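Local coordinates for protein pyridine synthase TbtD (Thermobispora bispora, PDB 5WA4) that forms the pyridine of the thiopeptide thiomuracin, probably by a [4+2] aza-cycloaddition, and binds the leader region of its peptide substrate, at residues R12-Y17 with P116-N121; A44-H49 with D146-V151; A162-I167 with T326-T331; A222-L227 with A346-G351. One frame throughout, in Å; residues are numbered along the deposited sequence.

Contact 1 of 4, residues R12-Y17 with P116-N121; sequences RFRVDY and PWSPDN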
loop_
_atom_site.group_PDB
_atom_site.type_symbol
_atom_site.label_atom_id
_atom_site.label_comp_id
_atom_site.label_asym_id
_atom_site.label_seq_id
_atom_site.Cartn_x
_atom_site.Cartn_y
_atom_site.Cartn_z
ATOM N N ARG E 12 -18.912 -37.681 -13.715
ATOM C CA ARG E 12 -18.291 -37.574 -12.400
ATOM C C ARG E 12 -18.724 -38.666 -11.429
ATOM O O ARG E 12 -19.891 -39.053 -11.380
ATOM C CB ARG E 12 -18.593 -36.211 -11.789
ATOM C CG ARG E 12 -17.994 -35.059 -12.547
ATOM C CD ARG E 12 -18.319 -33.747 -11.870
ATOM N NE ARG E 12 -19.722 -33.386 -12.030
ATOM C CZ ARG E 12 -20.288 -32.362 -11.406
ATOM N NH1 ARG E 12 -19.561 -31.612 -10.587
ATOM N NH2 ARG E 12 -21.570 -32.085 -11.599
ATOM N N PHE E 13 -17.766 -39.149 -10.645
ATOM C CA PHE E 13 -18.065 -40.093 -9.582
ATOM C C PHE E 13 -17.413 -39.652 -8.280
ATOM O O PHE E 13 -16.296 -39.128 -8.285
ATOM C CB PHE E 13 -17.599 -41.497 -9.970
ATOM C CG PHE E 13 -18.511 -42.183 -10.953
ATOM C CD1 PHE E 13 -19.710 -42.736 -10.533
ATOM C CD2 PHE E 13 -18.180 -42.259 -12.296
ATOM C CE1 PHE E 13 -20.558 -43.360 -11.435
ATOM C CE2 PHE E 13 -19.024 -42.885 -13.200
ATOM C CZ PHE E 13 -20.215 -43.431 -12.769
ATOM N N ARG E 14 -18.122 -39.853 -7.170
ATOM C CA ARG E 14 -17.577 -39.571 -5.853
ATOM C C ARG E 14 -17.390 -40.856 -5.018
ATOM O O ARG E 14 -18.365 -41.538 -4.700
ATOM C CB ARG E 14 -18.480 -38.598 -5.098
ATOM C CG ARG E 14 -17.823 -38.085 -3.818
ATOM C CD ARG E 14 -18.758 -37.407 -2.836
ATOM N NE ARG E 14 -18.091 -37.265 -1.541
ATOM C CZ ARG E 14 -17.462 -36.167 -1.123
ATOM N NH1 ARG E 14 -17.413 -35.089 -1.897
ATOM N NH2 ARG E 14 -16.883 -36.144 0.071
ATOM N N VAL E 15 -16.143 -41.171 -4.659
ATOM C CA VAL E 15 -15.828 -42.301 -3.780
ATOM C C VAL E 15 -15.316 -41.873 -2.396
ATOM O O VAL E 15 -14.139 -41.541 -2.259
ATOM C CB VAL E 15 -14.738 -43.195 -4.402
ATOM C CG1 VAL E 15 -14.546 -44.461 -3.575
ATOM C CG2 VAL E 15 -15.068 -43.504 -5.848
ATOM N N ASP E 16 -16.171 -41.905 -1.373
ATOM C CA ASP E 16 -15.755 -41.547 -0.007
ATOM C C ASP E 16 -14.903 -42.627 0.677
ATOM O O ASP E 16 -15.246 -43.809 0.672
ATOM C CB ASP E 16 -16.979 -41.250 0.865
ATOM C CG ASP E 16 -17.736 -40.010 0.414
ATOM O OD1 ASP E 16 -18.605 -40.123 -0.481
ATOM O OD2 ASP E 16 -17.474 -38.928 0.969
ATOM N N TYR E 17 -13.797 -42.213 1.282
ATOM C CA TYR E 17 -12.893 -43.158 1.917
ATOM C C TYR E 17 -12.055 -42.417 2.955
ATOM O O TYR E 17 -10.852 -42.241 2.796
ATOM C CB TYR E 17 -12.033 -43.811 0.853
ATOM C CG TYR E 17 -11.367 -45.113 1.214
ATOM C CD1 TYR E 17 -12.106 -46.234 1.582
ATOM C CD2 TYR E 17 -9.987 -45.232 1.130
ATOM C CE1 TYR E 17 -11.474 -47.426 1.881
ATOM C CE2 TYR E 17 -9.339 -46.415 1.427
ATOM C CZ TYR E 17 -10.077 -47.513 1.796
ATOM O OH TYR E 17 -9.390 -48.681 2.077
ATOM N N PRO E 116 -22.884 -31.431 6.360
ATOM C CA PRO E 116 -22.426 -32.723 6.881
ATOM C C PRO E 116 -21.636 -33.528 5.855
ATOM O O PRO E 116 -22.007 -33.482 4.681
ATOM C CB PRO E 116 -23.739 -33.451 7.191
ATOM C CG PRO E 116 -24.748 -32.378 7.352
ATOM C CD PRO E 116 -24.355 -31.362 6.347
ATOM N N TRP E 117 -20.612 -34.269 6.277
ATOM C CA TRP E 117 -19.866 -35.132 5.353
ATOM C C TRP E 117 -20.770 -36.126 4.620
ATOM O O TRP E 117 -21.829 -36.526 5.109
ATOM C CB TRP E 117 -18.753 -35.903 6.082
ATOM C CG TRP E 117 -17.563 -35.045 6.450
ATOM C CD1 TRP E 117 -17.519 -33.683 6.460
ATOM C CD2 TRP E 117 -16.254 -35.489 6.850
ATOM N NE1 TRP E 117 -16.270 -33.253 6.841
ATOM C CE2 TRP E 117 -15.475 -34.338 7.081
ATOM C CE3 TRP E 117 -15.660 -36.748 7.018
ATOM C CZ2 TRP E 117 -14.141 -34.402 7.488
ATOM C CZ3 TRP E 117 -14.323 -36.814 7.421
ATOM C CH2 TRP E 117 -13.582 -35.651 7.645
ATOM N N SER E 118 -20.349 -36.480 3.415
ATOM C CA SER E 118 -20.896 -37.616 2.690
ATOM C C SER E 118 -20.604 -38.878 3.503
ATOM O O SER E 118 -19.594 -38.936 4.215
ATOM C CB SER E 118 -20.272 -37.693 1.292
ATOM O OG SER E 118 -20.351 -38.985 0.729
ATOM N N PRO E 119 -21.491 -39.883 3.418
ATOM C CA PRO E 119 -21.321 -41.176 4.087
ATOM C C PRO E 119 -20.027 -41.865 3.700
ATOM O O PRO E 119 -19.690 -41.874 2.517
ATOM C CB PRO E 119 -22.523 -41.971 3.602
ATOM C CG PRO E 119 -23.559 -40.929 3.329
ATOM C CD PRO E 119 -22.799 -39.781 2.752
ATOM N N ASP E 120 -19.314 -42.434 4.672
ATOM C CA ASP E 120 -18.013 -43.033 4.393
ATOM C C ASP E 120 -18.229 -44.325 3.617
ATOM O O ASP E 120 -19.291 -44.940 3.701
ATOM C CB ASP E 120 -17.239 -43.272 5.693
ATOM C CG ASP E 120 -15.759 -43.578 5.465
ATOM O OD1 ASP E 120 -15.232 -43.344 4.352
ATOM O OD2 ASP E 120 -15.101 -44.030 6.429
ATOM N N ASN E 121 -17.240 -44.693 2.812
ATOM C CA ASN E 121 -17.268 -45.931 2.037
ATOM C C ASN E 121 -18.406 -46.070 1.024
ATOM O O ASN E 121 -18.617 -47.167 0.504
ATOM C CB ASN E 121 -17.314 -47.136 2.986
ATOM C CG ASN E 121 -16.166 -47.153 3.956
ATOM O OD1 ASN E 121 -15.031 -47.451 3.583
ATOM N ND2 ASN E 121 -16.452 -46.833 5.216
#
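D16 OD1 is held by two donors. R14 NE reaches it at 3.1 Å with an N-H...O angle of 151°, and S118 OG donates to it at a modelled 2.4 Å, though the place of that hydroxyl is less sure. R14 NH2 takes the other oxygen, D16 OD2, at 3.0 Å. R14 thus grips D16 side-on through NE and one NH. The carboxylate lies at the guanidinium edge, in its plane, while both nitrogens come from above the carboxylate plane. This salt bridge probably keeps D16 ionised. The extended R14 chain, with CG anti to the backbone N (chi1 -170°), carries NE to D16, and R14 NH2 also bonds R51 O.

At the end of the strand, N121 N makes a weak bond to D16 O at 3.1 Å. N121 OD1 lies at the edge of the Y17 ring, 3.7 Å from Y17 CD1, and accepts from S88 N. The N121 amide plane and the Y17 ring stand 85° apart.

The 116-121 loop leads into strand 123-128. The contact ties it to strand 9-16, which runs between that strand and 55-62. Y17 packs on L25 of helix 22-35, and D16 and S118 both touch H124.

Contact 2 of 4, residues A44-H49 with D146-V151; sequences AYFLRH and DTTPSV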
loop_
_atom_site.group_PDB
_atom_site.type_symbol
_atom_site.label_atom_id
_atom_site.label_comp_id
_atom_site.label_asym_id
_atom_site.label_seq_id
_atom_site.Cartn_x
_atom_site.Cartn_y
_atom_site.Cartn_z
ATOM N N ALA E 44 -9.720 -41.574 -18.888
ATOM C CA ALA E 44 -10.130 -41.463 -17.504
ATOM C C ALA E 44 -9.021 -40.897 -16.617
ATOM O O ALA E 44 -7.829 -40.940 -16.967
ATOM C CB ALA E 44 -10.578 -42.811 -16.996
ATOM N N TYR E 45 -9.434 -40.343 -15.478
ATOM C CA TYR E 45 -8.504 -39.902 -14.450
ATOM C C TYR E 45 -9.232 -39.692 -13.129
ATOM O O TYR E 45 -10.469 -39.601 -13.082
ATOM C CB TYR E 45 -7.754 -38.624 -14.883
ATOM C CG TYR E 45 -8.525 -37.312 -14.822
ATOM C CD1 TYR E 45 -9.337 -36.902 -15.877
ATOM C CD2 TYR E 45 -8.390 -36.449 -13.737
ATOM C CE1 TYR E 45 -10.022 -35.677 -15.838
ATOM C CE2 TYR E 45 -9.070 -35.220 -13.693
ATOM C CZ TYR E 45 -9.885 -34.842 -14.748
ATOM O OH TYR E 45 -10.555 -33.633 -14.714
ATOM N N PHE E 46 -8.456 -39.641 -12.050
ATOM C CA PHE E 46 -9.016 -39.443 -10.722
ATOM C C PHE E 46 -8.264 -38.325 -10.019
ATOM O O PHE E 46 -7.109 -38.040 -10.349
ATOM C CB PHE E 46 -8.977 -40.754 -9.891
ATOM C CG PHE E 46 -7.642 -41.462 -9.921
ATOM C CD1 PHE E 46 -6.699 -41.236 -8.943
ATOM C CD2 PHE E 46 -7.328 -42.341 -10.948
ATOM C CE1 PHE E 46 -5.477 -41.876 -8.978
ATOM C CE2 PHE E 46 -6.097 -42.986 -10.989
ATOM C CZ PHE E 46 -5.174 -42.751 -10.006
ATOM N N LEU E 47 -8.938 -37.694 -9.062
ATOM C CA LEU E 47 -8.316 -36.713 -8.181
ATOM C C LEU E 47 -8.689 -36.925 -6.699
ATOM O O LEU E 47 -9.806 -37.392 -6.380
ATOM C CB LEU E 47 -8.729 -35.301 -8.599
ATOM C CG LEU E 47 -8.390 -34.825 -10.010
ATOM C CD1 LEU E 47 -9.188 -33.577 -10.332
ATOM C CD2 LEU E 47 -6.896 -34.586 -10.167
ATOM N N ARG E 48 -7.775 -36.557 -5.798
ATOM C CA ARG E 48 -8.122 -36.469 -4.380
ATOM C C ARG E 48 -8.666 -35.097 -4.040
ATOM O O ARG E 48 -8.230 -34.100 -4.610
ATOM C CB ARG E 48 -6.914 -36.742 -3.493
ATOM C CG ARG E 48 -6.094 -37.895 -3.937
ATOM C CD ARG E 48 -4.816 -37.928 -3.189
ATOM N NE ARG E 48 -3.978 -39.032 -3.642
ATOM C CZ ARG E 48 -3.263 -39.808 -2.832
ATOM N NH1 ARG E 48 -3.337 -39.626 -1.528
ATOM N NH2 ARG E 48 -2.491 -40.778 -3.320
ATOM N N HIS E 49 -9.596 -35.052 -3.098
ATOM C CA HIS E 49 -10.092 -33.800 -2.544
ATOM C C HIS E 49 -10.628 -33.983 -1.098
ATOM O O HIS E 49 -10.996 -35.092 -0.695
ATOM C CB HIS E 49 -11.198 -33.214 -3.427
ATOM C CG HIS E 49 -11.410 -31.748 -3.219
ATOM N ND1 HIS E 49 -12.334 -31.249 -2.327
ATOM C CD2 HIS E 49 -10.798 -30.671 -3.771
ATOM C CE1 HIS E 49 -12.290 -29.926 -2.344
ATOM N NE2 HIS E 49 -11.368 -29.551 -3.214
ATOM N N ASP E 146 -3.095 -38.618 -19.243
ATOM C CA ASP E 146 -1.871 -39.113 -19.832
ATOM C C ASP E 146 -0.873 -39.552 -18.757
ATOM O O ASP E 146 -0.003 -40.384 -19.030
ATOM C CB ASP E 146 -1.256 -38.050 -20.750
ATOM C CG ASP E 146 -2.172 -37.684 -21.903
ATOM O OD1 ASP E 146 -3.053 -38.504 -22.252
ATOM O OD2 ASP E 146 -2.017 -36.574 -22.464
ATOM N N THR E 147 -1.009 -39.012 -17.544
ATOM C CA THR E 147 -0.049 -39.279 -16.468
ATOM C C THR E 147 -0.514 -40.329 -15.442
ATOM O O THR E 147 0.216 -40.647 -14.493
ATOM C CB THR E 147 0.320 -37.994 -15.695
ATOM O OG1 THR E 147 -0.864 -37.248 -15.398
ATOM C CG2 THR E 147 1.260 -37.137 -16.506
ATOM N N THR E 148 -1.702 -40.885 -15.640
ATOM C CA THR E 148 -2.195 -41.916 -14.740
ATOM C C THR E 148 -1.281 -43.159 -14.549
ATOM O O THR E 148 -1.097 -43.622 -13.408
ATOM C CB THR E 148 -3.547 -42.372 -15.194
ATOM O OG1 THR E 148 -4.479 -41.314 -14.956
ATOM C CG2 THR E 148 -3.963 -43.587 -14.427
ATOM N N PRO E 149 -0.702 -43.709 -15.640
ATOM C CA PRO E 149 0.243 -44.802 -15.361
ATOM C C PRO E 149 1.488 -44.332 -14.621
ATOM O O PRO E 149 2.222 -45.161 -14.085
ATOM C CB PRO E 149 0.614 -45.331 -16.764
ATOM C CG PRO E 149 0.208 -44.259 -17.715
ATOM C CD PRO E 149 -0.969 -43.573 -17.083
ATOM N N SER E 150 1.737 -43.029 -14.598
ATOM C CA SER E 150 2.853 -42.518 -13.814
ATOM C C SER E 150 2.468 -42.467 -12.337
ATOM O O SER E 150 3.338 -42.452 -11.446
ATOM C CB SER E 150 3.294 -41.134 -14.303
ATOM O OG SER E 150 4.263 -41.252 -15.320
ATOM N N VAL E 151 1.161 -42.438 -12.087
ATOM C CA VAL E 151 0.666 -42.470 -10.730
ATOM C C VAL E 151 0.893 -43.862 -10.144
ATOM O O VAL E 151 1.613 -43.998 -9.145
ATOM C CB VAL E 151 -0.800 -42.094 -10.659
ATOM C CG1 VAL E 151 -1.313 -42.241 -9.253
ATOM C CG2 VAL E 151 -0.964 -40.662 -11.104
#
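The F46 ring is met by V151 CG1 and T148 CG2, both coming in obliquely, and it also makes a cation-pi contact with R327 of helix 307-328. The Y45 ring stacks on Y59 of the adjacent strand and meets the Y144 ring at about 20°. The motif is a helix laid against the outermost strand of an antiparallel four-stranded sheet. The axes of strand 44-49 and helix 146-151 come within 8.3 Å and cross at 59°.

The interface is small and buried, and F46 and T148 carry most of it, in nearly equal shares. The CG of F46 sits between the backbone N and the carbonyl carbon, the crowded position (chi1 48°), which brings the end of the ring nearer the helix. F46 and V151 meet tip to tip, whereas F46 and T148 cross obliquely. T148 turns its methyl to the ring, with CG2 anti to the backbone N and 4.1 Å from F46 CE2.

The hydroxyl of T148 is used elsewhere. T148 OG1 bonds Y144 O one turn back in the helix and probably accepts from R327 NH2. It lies 3.9 Å from A44 O. R327 thus appears to serve both partners of this pair, T148 through its hydroxyl and F46 through its ring. The helix is kinked at P149, whose N has no hydrogen to give; S150 N makes a weak bond to T147 O. V151 CG1, anti to its backbone N, lies 4.0 Å from F46 CZ.

Contact 3 of 4, residues A162-I167 with T326-T331; sequences ASLPTI and TRLGLT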
loop_
_atom_site.group_PDB
_atom_site.type_symbol
_atom_site.label_atom_id
_atom_site.label_comp_id
_atom_site.label_asym_id
_atom_site.label_seq_id
_atom_site.Cartn_x
_atom_site.Cartn_y
_atom_site.Cartn_z
ATOM N N ALA E 162 9.500 -47.287 -0.907
ATOM C CA ALA E 162 10.242 -46.206 -1.548
ATOM C C ALA E 162 9.727 -44.897 -1.012
ATOM O O ALA E 162 8.543 -44.747 -0.743
ATOM C CB ALA E 162 10.117 -46.246 -3.047
ATOM N N SER E 163 10.643 -43.958 -0.843
ATOM C CA SER E 163 10.332 -42.654 -0.291
ATOM C C SER E 163 9.586 -41.757 -1.305
ATOM O O SER E 163 10.177 -41.306 -2.288
ATOM C CB SER E 163 11.642 -42.006 0.176
ATOM O OG SER E 163 11.578 -40.595 0.260
ATOM N N LEU E 164 8.295 -41.513 -1.066
ATOM C CA LEU E 164 7.510 -40.583 -1.891
ATOM C C LEU E 164 8.214 -39.231 -2.132
ATOM O O LEU E 164 8.195 -38.729 -3.265
ATOM C CB LEU E 164 6.127 -40.326 -1.281
ATOM C CG LEU E 164 5.326 -39.361 -2.153
ATOM C CD1 LEU E 164 5.365 -39.821 -3.648
ATOM C CD2 LEU E 164 3.891 -39.211 -1.640
ATOM N N PRO E 165 8.838 -38.642 -1.089
ATOM C CA PRO E 165 9.619 -37.433 -1.377
ATOM C C PRO E 165 10.700 -37.627 -2.417
ATOM O O PRO E 165 11.026 -36.672 -3.109
ATOM C CB PRO E 165 10.234 -37.092 -0.017
ATOM C CG PRO E 165 9.201 -37.508 0.929
ATOM C CD PRO E 165 8.636 -38.795 0.360
ATOM N N THR E 166 11.243 -38.833 -2.525
ATOM C CA THR E 166 12.355 -39.094 -3.440
ATOM C C THR E 166 11.831 -39.213 -4.859
ATOM O O THR E 166 12.524 -38.879 -5.812
ATOM C CB THR E 166 13.142 -40.386 -3.055
ATOM O OG1 THR E 166 13.407 -40.378 -1.647
ATOM C CG2 THR E 166 14.481 -40.474 -3.818
ATOM N N ILE E 167 10.610 -39.699 -5.002
ATOM C CA ILE E 167 9.987 -39.663 -6.304
ATOM C C ILE E 167 9.777 -38.196 -6.706
ATOM O O ILE E 167 10.187 -37.776 -7.796
ATOM C CB ILE E 167 8.664 -40.424 -6.318
ATOM C CG1 ILE E 167 8.939 -41.916 -6.049
ATOM C CG2 ILE E 167 7.939 -40.184 -7.647
ATOM C CD1 ILE E 167 7.685 -42.809 -5.952
ATOM N N THR E 326 0.780 -33.827 -5.741
ATOM C CA THR E 326 -0.374 -33.804 -4.842
ATOM C C THR E 326 -1.262 -35.034 -5.101
ATOM O O THR E 326 -1.896 -35.565 -4.184
ATOM C CB THR E 326 -1.198 -32.477 -4.975
ATOM O OG1 THR E 326 -0.584 -31.455 -4.182
ATOM C CG2 THR E 326 -2.656 -32.651 -4.504
ATOM N N ARG E 327 -1.285 -35.517 -6.336
ATOM C CA ARG E 327 -2.105 -36.687 -6.653
ATOM C C ARG E 327 -1.442 -37.965 -6.102
ATOM O O ARG E 327 -2.111 -38.978 -5.882
ATOM C CB ARG E 327 -2.305 -36.801 -8.159
ATOM C CG ARG E 327 -3.547 -37.514 -8.591
ATOM C CD ARG E 327 -3.542 -37.550 -10.100
ATOM N NE ARG E 327 -4.569 -38.415 -10.658
ATOM C CZ ARG E 327 -4.482 -38.958 -11.867
ATOM N NH1 ARG E 327 -3.409 -38.724 -12.615
ATOM N NH2 ARG E 327 -5.454 -39.739 -12.325
ATOM N N LEU E 328 -0.127 -37.903 -5.891
ATOM C CA LEU E 328 0.631 -39.020 -5.326
ATOM C C LEU E 328 0.510 -39.094 -3.795
ATOM O O LEU E 328 0.861 -40.108 -3.193
ATOM C CB LEU E 328 2.114 -38.927 -5.704
ATOM C CG LEU E 328 2.506 -38.934 -7.183
ATOM C CD1 LEU E 328 4.019 -38.962 -7.340
ATOM C CD2 LEU E 328 1.876 -40.097 -7.918
ATOM N N GLY E 329 0.035 -38.021 -3.169
ATOM C CA GLY E 329 -0.102 -37.984 -1.730
ATOM C C GLY E 329 0.778 -36.952 -1.041
ATOM O O GLY E 329 0.590 -36.682 0.147
ATOM N N LEU E 330 1.735 -36.379 -1.766
ATOM C CA LEU E 330 2.657 -35.373 -1.215
ATOM C C LEU E 330 1.914 -34.214 -0.572
ATOM O O LEU E 330 0.932 -33.711 -1.115
ATOM C CB LEU E 330 3.591 -34.829 -2.300
ATOM C CG LEU E 330 4.973 -34.421 -1.801
ATOM C CD1 LEU E 330 5.758 -35.676 -1.416
ATOM C CD2 LEU E 330 5.746 -33.633 -2.845
ATOM N N THR E 331 2.363 -33.799 0.601
ATOM C CA THR E 331 1.732 -32.671 1.293
ATOM C C THR E 331 2.422 -31.414 0.815
ATOM O O THR E 331 3.612 -31.466 0.489
ATOM C CB THR E 331 1.843 -32.794 2.849
ATOM O OG1 THR E 331 3.222 -32.707 3.253
ATOM C CG2 THR E 331 1.267 -34.110 3.321
#
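Apolar packing carries the interface, and L164 is its centre. Its CG is anti to the backbone N (chi1 -180°), so the isobutyl group extends toward 326-331 and its branches part. L164 CD1 lies 3.9 Å from L328 CB. L164 CG meets L330 CD1 at 3.8 Å. L330 thus comes from one residue past G329 and L328 from one before it. I167, a turn further on, crosses L328 at about a right angle, with I167 CG2 4.1 Å from L328 CD1.

Side chain also meets backbone. L164 CD2 rests against the turn, 3.5 Å from L328 O and 3.6 Å from L330 N.

The polar bonds are local and set the ends of helices. S163 is the N-cap of helix 164-178. Its carbonyl O accepts from T166 N and I167 N, and its OG pairs with T166 OG1 at 2.7 Å. G329 has positive phi (116°), which suits a residue without CB, and forms a Schellman motif. T331 OG1 caps Q334 N of the next helix.

The bound peptide meets the same helix start. S163 N bonds an acidic side chain of the peptide, and P165 packs on an apolar one. A negative group at a helix N-terminus is probably favoured. The start of helix 164-178 is set against the Schellman C-terminus of helix 307-328 and the short link to helix 332-352, and its 162-167 side forms part of the leader-peptide site.

Contact 4 of 4, residues A222-L227 with A346-G351; sequences AFTERL and AADVYG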
loop_
_atom_site.group_PDB
_atom_site.type_symbol
_atom_site.label_atom_id
_atom_site.label_comp_id
_atom_site.label_asym_id
_atom_site.label_seq_id
_atom_site.Cartn_x
_atom_site.Cartn_y
_atom_site.Cartn_z
ATOM N N ALA E 222 24.842 -37.030 -1.010
ATOM C CA ALA E 222 23.740 -37.845 -1.514
ATOM C C ALA E 222 22.814 -37.052 -2.455
ATOM O O ALA E 222 22.363 -37.585 -3.479
ATOM C CB ALA E 222 22.945 -38.424 -0.358
ATOM N N PHE E 223 22.534 -35.790 -2.109
ATOM C CA PHE E 223 21.636 -34.960 -2.910
ATOM C C PHE E 223 22.269 -34.524 -4.223
ATOM O O PHE E 223 21.637 -34.613 -5.268
ATOM C CB PHE E 223 21.182 -33.715 -2.132
ATOM C CG PHE E 223 20.037 -33.971 -1.202
ATOM C CD1 PHE E 223 18.745 -34.013 -1.677
ATOM C CD2 PHE E 223 20.255 -34.181 0.143
ATOM C CE1 PHE E 223 17.689 -34.262 -0.829
ATOM C CE2 PHE E 223 19.207 -34.423 0.985
ATOM C CZ PHE E 223 17.918 -34.471 0.500
ATOM N N THR E 224 23.501 -34.027 -4.162
ATOM C CA THR E 224 24.157 -33.491 -5.342
ATOM C C THR E 224 24.346 -34.555 -6.398
ATOM O O THR E 224 24.192 -34.290 -7.593
ATOM C CB THR E 224 25.529 -32.910 -5.024
ATOM O OG1 THR E 224 26.263 -33.849 -4.226
ATOM C CG2 THR E 224 25.404 -31.590 -4.300
ATOM N N GLU E 225 24.684 -35.763 -5.967
ATOM C CA GLU E 225 25.002 -36.793 -6.943
ATOM C C GLU E 225 23.745 -37.503 -7.471
ATOM O O GLU E 225 23.777 -38.084 -8.567
ATOM C CB GLU E 225 26.033 -37.773 -6.367
ATOM C CG GLU E 225 27.458 -37.194 -6.457
ATOM C CD GLU E 225 28.482 -37.948 -5.630
ATOM O OE1 GLU E 225 28.077 -38.776 -4.785
ATOM O OE2 GLU E 225 29.695 -37.705 -5.814
ATOM N N ARG E 226 22.626 -37.405 -6.752
ATOM C CA ARG E 226 21.360 -37.819 -7.354
ATOM C C ARG E 226 20.821 -36.758 -8.345
ATOM O O ARG E 226 20.168 -37.095 -9.330
ATOM C CB ARG E 226 20.313 -38.111 -6.297
ATOM C CG ARG E 226 19.183 -38.902 -6.872
ATOM C CD ARG E 226 18.051 -39.075 -5.920
ATOM N NE ARG E 226 17.020 -39.905 -6.533
ATOM C CZ ARG E 226 17.074 -41.232 -6.600
ATOM N NH1 ARG E 226 18.126 -41.864 -6.107
ATOM N NH2 ARG E 226 16.085 -41.928 -7.157
ATOM N N LEU E 227 21.112 -35.485 -8.092
ATOM C CA LEU E 227 20.654 -34.427 -8.974
ATOM C C LEU E 227 21.433 -34.464 -10.296
ATOM O O LEU E 227 20.848 -34.355 -11.368
ATOM C CB LEU E 227 20.777 -33.061 -8.292
ATOM C CG LEU E 227 20.517 -31.809 -9.136
ATOM C CD1 LEU E 227 19.733 -30.819 -8.315
ATOM C CD2 LEU E 227 21.803 -31.167 -9.609
ATOM N N ALA E 346 21.168 -28.066 -6.741
ATOM C CA ALA E 346 21.505 -27.388 -7.988
ATOM C C ALA E 346 22.549 -26.313 -7.766
ATOM O O ALA E 346 23.489 -26.206 -8.527
ATOM C CB ALA E 346 20.273 -26.789 -8.619
ATOM N N ALA E 347 22.389 -25.522 -6.719
ATOM C CA ALA E 347 23.318 -24.427 -6.460
ATOM C C ALA E 347 24.738 -24.961 -6.275
ATOM O O ALA E 347 25.724 -24.314 -6.669
ATOM C CB ALA E 347 22.878 -23.629 -5.230
ATOM N N ASP E 348 24.845 -26.152 -5.694
ATOM C CA ASP E 348 26.160 -26.730 -5.483
ATOM C C ASP E 348 26.753 -27.183 -6.798
ATOM O O ASP E 348 27.819 -26.717 -7.195
ATOM C CB ASP E 348 26.090 -27.891 -4.498
ATOM C CG ASP E 348 26.500 -27.476 -3.103
ATOM O OD1 ASP E 348 27.411 -26.618 -2.998
ATOM O OD2 ASP E 348 25.894 -27.979 -2.122
ATOM N N VAL E 349 26.029 -28.067 -7.481
ATOM C CA VAL E 349 26.520 -28.715 -8.690
ATOM C C VAL E 349 26.896 -27.728 -9.770
ATOM O O VAL E 349 27.939 -27.878 -10.394
ATOM C CB VAL E 349 25.492 -29.680 -9.277
ATOM C CG1 VAL E 349 26.046 -30.304 -10.549
ATOM C CG2 VAL E 349 25.115 -30.745 -8.244
ATOM N N TYR E 350 26.057 -26.712 -9.965
ATOM C CA TYR E 350 26.220 -25.767 -11.070
ATOM C C TYR E 350 26.980 -24.504 -10.655
ATOM O O TYR E 350 27.284 -23.642 -11.484
ATOM C CB TYR E 350 24.849 -25.423 -11.680
ATOM C CG TYR E 350 24.227 -26.650 -12.316
ATOM C CD1 TYR E 350 24.717 -27.158 -13.512
ATOM C CD2 TYR E 350 23.189 -27.337 -11.695
ATOM C CE1 TYR E 350 24.177 -28.304 -14.084
ATOM C CE2 TYR E 350 22.636 -28.484 -12.264
ATOM C CZ TYR E 350 23.134 -28.960 -13.462
ATOM O OH TYR E 350 22.593 -30.104 -14.027
ATOM N N GLY E 351 27.321 -24.421 -9.376
ATOM C CA GLY E 351 28.172 -23.351 -8.895
ATOM C C GLY E 351 29.636 -23.737 -8.984
ATOM O O GLY E 351 30.477 -22.890 -9.285
#
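Segments 222-227 and 346-351, of helices 220-235 and 332-352, cross at -66°, with 9.2 Å between their axes, and T224 and V349 are closest, 6.3 Å from CA to CA.

L227 is the main side chain. Its CG is anti to the backbone N (chi1 172°), and its two methyls divide the work. L227 CD1 lies 3.5 Å from A346 N, on the backbone of the opposing helix. L227 CD2 slides alongside V349, 3.6 Å from V349 CG2, and also meets Y350 CE2 obliquely at 3.9 Å. V349 CG1 sits over the centre of one face of the Y350 ring, so V349 packs on its own neighbour as well as across.

T224 presents its methyl, and T224 CG2 is 3.8 Å from D348 CB. Its OG1 takes the crowded position and bonds R220 O of its own helix.

D348 gives only its CB to the crossing. Its OD2 bonds Y216 OH, and its OD1 forms a salt bridge with R220 of a neighbouring subunit. The side-chain contacts of the crossing are therefore apolar, with the threonine hydroxyl and the carboxylate paired elsewhere. D348 is probably ionised, and it joins this helix pair to the assembly.

In the fold
Contact 1 and contact 2 both reach the antiparallel sheet, at strands 9-16 and 44-49, with centres 18 Å apart. They interlock along the chain. Contact 3 follows in sequence and touches contact 2 through R327, their centres 14 Å apart. R327, at the end of helix 307-328, thus links contact 3 to the sheet edge in contact 2. The centres of contacts 3 and 4 are about 21 Å apart, and their segments alternate along the chain. Helices 307-328 and 332-352, one in each, are consecutive, and T166 packs on R226. The centres of contacts 1 and 4 are about 44 Å apart, on opposite sides of the chain's centre. The bound peptide reaches residues of both contact 3 and contact 4, so at least part of its site lies among the helices.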